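Local atomic coordinates of hypothetical protein S4005 (Shigella flexneri 2a, PDB entry 1Z67), a protein that is of unknown function but adopts an all-helical fold containing a homeodomain-like motif. Residues 76-81 with 87-92. Sequence-based numbering, arbitrary orientation. Where two conformers were deposited one is given.
Sequences NAVSDL and VDTSTA. With NA (sodium ion), chain B.
Thr89 meets helix 75-85 with both branches of its side chain, one lying on Val78 and the other on Ser79. Its methyl CG2 lies 3.8 Å from Val78 CG1, and the two side chains cross at about a right angle. Val78 holds CG1 opposite its own backbone N (chi1 180°), which turns that methyl toward both Thr89 and Ala92, 3.5 Å from Thr89 O and 3.9 Å from Ala92 CB. The CB of Ala92 points toward the partner helix and also rests against Val78 O at 3.7 Å. On the other branch, Thr89 OG1 sits 3.5 Å from Ser79 CB, while Ser79 OG hydrogen-bonds Gln83 OE1 within its own helix. No direct hydrogen bond joins the segments; a water bridges them instead, donating to Val87 O at 2.9 Å and weakly to Ser79 O, and is also hydrogen-bonded to Thr89 OG1. Asp88 N-caps helix 89-106: its OD2 accepts from Thr91 N at 3.0 Å, approached from above the carboxylate plane, and its OD1 takes Thr91 OG1. Beside Ser79, Asp80 OD1 binds sodium at 2.5 Å together with Gln83. Asp80 OD2 accepts from Gln32. The contact thus joins helix 75-85 to the first turn of helix 89-106; further along the same helix Val78 touches Ser93 and Leu81 touches Leu96. Trp28 of helix 21-31 packs on Asp80 and Leu81 and hydrogen-bonds Ala77 O.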
ATOM      1  N   ASN A  76      12.054   8.235  -2.145  1.00 19.67           N
ATOM      2  CA  ASN A  76      11.289   9.353  -1.608  1.00 19.35           C
ATOM      3  C   ASN A  76       9.844   8.977  -1.276  1.00 19.60           C
ATOM      4  O   ASN A  76       9.340   9.331  -0.212  1.00 19.96           O
ATOM      5  CB  ASN A  76      11.290  10.514  -2.582  0.60 20.18           C
ATOM      6  CG  ASN A  76      12.630  11.145  -2.693  0.60 20.09           C
ATOM      7  OD1 ASN A  76      13.577  10.751  -2.002  0.60 22.44           O
ATOM      8  ND2 ASN A  76      12.731  12.138  -3.561  0.60 21.20           N
ATOM      9  N   ALA A  77       9.190   8.281  -2.210  1.00 18.75           N
ATOM     10  CA  ALA A  77       7.806   7.804  -1.993  1.00 18.99           C
ATOM     11  C   ALA A  77       7.705   6.945  -0.728  1.00 18.89           C
ATOM     12  O   ALA A  77       6.804   7.129   0.111  1.00 18.31           O
ATOM     13  CB  ALA A  77       7.303   7.022  -3.200  1.00 19.51           C
ATOM     14  N   VAL A  78       8.607   5.986  -0.609  1.00 17.33           N
ATOM     15  CA  VAL A  78       8.550   5.097   0.560  1.00 17.43           C
ATOM     16  C   VAL A  78       8.874   5.852   1.850  1.00 16.81           C
ATOM     17  O   VAL A  78       8.202   5.656   2.869  1.00 16.15           O
ATOM     18  CB  VAL A  78       9.425   3.862   0.346  1.00 17.49           C
ATOM     19  CG1 VAL A  78       9.375   2.946   1.562  1.00 17.78           C
ATOM     20  CG2 VAL A  78       8.913   3.113  -0.890  1.00 17.22           C
ATOM     21  N   SER A  79       9.868   6.753   1.792  1.00 17.12           N
ATOM     22  CA  SER A  79      10.229   7.589   2.934  1.00 17.64           C
ATOM     23  C   SER A  79       9.050   8.481   3.359  1.00 17.93           C
ATOM     24  O   SER A  79       8.852   8.732   4.548  1.00 18.31           O
ATOM     25  CB  SER A  79      11.466   8.446   2.607  0.60 17.86           C
ATOM     26  OG  SER A  79      11.742   9.347   3.663  0.60 20.66           O
ATOM     27  N   ASP A  80       8.259   8.945   2.389  1.00 17.38           N
ATOM     28  CA  ASP A  80       7.049   9.715   2.687  1.00 18.03           C
ATOM     29  C   ASP A  80       6.107   8.908   3.617  1.00 17.31           C
ATOM     30  O   ASP A  80       5.576   9.427   4.607  1.00 18.81           O
ATOM     31  CB  ASP A  80       6.298  10.096   1.385  1.00 16.88           C
ATOM     32  CG  ASP A  80       7.036  11.184   0.535  1.00 19.01           C
ATOM     33  OD1 ASP A  80       7.959  11.849   1.065  1.00 21.28           O
ATOM     34  OD2 ASP A  80       6.693  11.339  -0.656  1.00 20.99           O
ATOM     35  N   LEU A  81       5.904   7.633   3.303  1.00 17.06           N
ATOM     36  CA  LEU A  81       5.055   6.800   4.173  1.00 17.01           C
ATOM     37  C   LEU A  81       5.719   6.603   5.557  1.00 17.04           C
ATOM     38  O   LEU A  81       5.053   6.706   6.596  1.00 17.09           O
ATOM     39  CB  LEU A  81       4.784   5.473   3.513  1.00 16.60           C
ATOM     40  CG  LEU A  81       3.986   4.502   4.390  1.00 14.27           C
ATOM     41  CD1 LEU A  81       2.584   5.077   4.716  1.00 15.64           C
ATOM     42  CD2 LEU A  81       3.858   3.189   3.654  1.00 15.65           C
ATOM     43  N   VAL A  87       8.579   6.125  11.255  1.00 17.34           N
ATOM     44  CA  VAL A  87       9.558   5.057  11.080  1.00 16.48           C
ATOM     45  C   VAL A  87      10.540   5.268   9.895  1.00 16.93           C
ATOM     46  O   VAL A  87      10.325   6.105   8.992  1.00 17.67           O
ATOM     47  CB  VAL A  87       8.874   3.644  10.981  1.00 16.47           C
ATOM     48  CG1 VAL A  87       7.907   3.355  12.176  1.00 17.21           C
ATOM     49  CG2 VAL A  87       8.125   3.482   9.623  1.00 15.58           C
ATOM     50  N   ASP A  88      11.585   4.452   9.867  1.00 15.46           N
ATOM     51  CA  ASP A  88      12.563   4.487   8.788  1.00 15.98           C
ATOM     52  C   ASP A  88      12.015   3.850   7.491  1.00 14.53           C
ATOM     53  O   ASP A  88      11.022   3.090   7.481  1.00 15.09           O
ATOM     54  CB  ASP A  88      13.796   3.717   9.194  1.00 15.48           C
ATOM     55  CG  ASP A  88      13.488   2.240   9.419  1.00 15.42           C
ATOM     56  OD1 ASP A  88      12.875   1.887  10.455  1.00 16.59           O
ATOM     57  OD2 ASP A  88      13.826   1.441   8.541  1.00 16.40           O
ATOM     58  N   THR A  89      12.719   4.162   6.410  1.00 17.03           N
ATOM     59  CA  THR A  89      12.291   3.767   5.065  1.00 16.62           C
ATOM     60  C   THR A  89      12.186   2.256   4.873  1.00 16.41           C
ATOM     61  O   THR A  89      11.261   1.753   4.214  1.00 16.29           O
ATOM     62  CB  THR A  89      13.240   4.397   4.022  1.00 18.48           C
ATOM     63  OG1 THR A  89      13.128   5.826   4.118  1.00 22.41           O
ATOM     64  CG2 THR A  89      12.870   3.949   2.611  1.00 19.75           C
ATOM     65  N   SER A  90      13.088   1.515   5.494  1.00 15.14           N
ATOM     66  CA  SER A  90      13.079   0.068   5.390  1.00 15.60           C
ATOM     67  C   SER A  90      11.863  -0.537   6.097  1.00 16.21           C
ATOM     68  O   SER A  90      11.205  -1.411   5.542  1.00 16.49           O
ATOM     69  CB  SER A  90      14.383  -0.479   5.973  0.60 15.51           C
ATOM     70  OG  SER A  90      14.404  -1.891   5.967  0.60 16.63           O
ATOM     71  N   THR A  91      11.518  -0.041   7.276  1.00 15.93           N
ATOM     72  CA  THR A  91      10.318  -0.528   7.945  1.00 15.83           C
ATOM     73  C   THR A  91       9.075  -0.214   7.089  1.00 15.32           C
ATOM     74  O   THR A  91       8.184  -1.061   6.927  1.00 14.31           O
ATOM     75  CB  THR A  91      10.199   0.153   9.302  1.00 15.59           C
ATOM     76  OG1 THR A  91      11.308  -0.229  10.115  1.00 16.16           O
ATOM     77  CG2 THR A  91       8.882  -0.239  10.040  1.00 17.16           C
ATOM     78  N   ALA A  92       9.014   0.994   6.526  1.00 15.20           N
ATOM     79  CA  ALA A  92       7.890   1.339   5.642  1.00 14.90           C
ATOM     80  C   ALA A  92       7.829   0.437   4.413  1.00 15.02           C
ATOM     81  O   ALA A  92       6.741   0.038   4.001  1.00 14.57           O
ATOM     82  CB  ALA A  92       8.009   2.758   5.239  1.00 15.95           C
TER
HETATM   83 NA    NA B 201      10.343  11.883   1.630  1.00 48.32          NA
HETATM   84  O   HOH W   1      11.120   7.060   6.350  1.00 27.70           O
HETATM   85  O   HOH W   2      12.798  12.826   1.110  1.00 43.83           O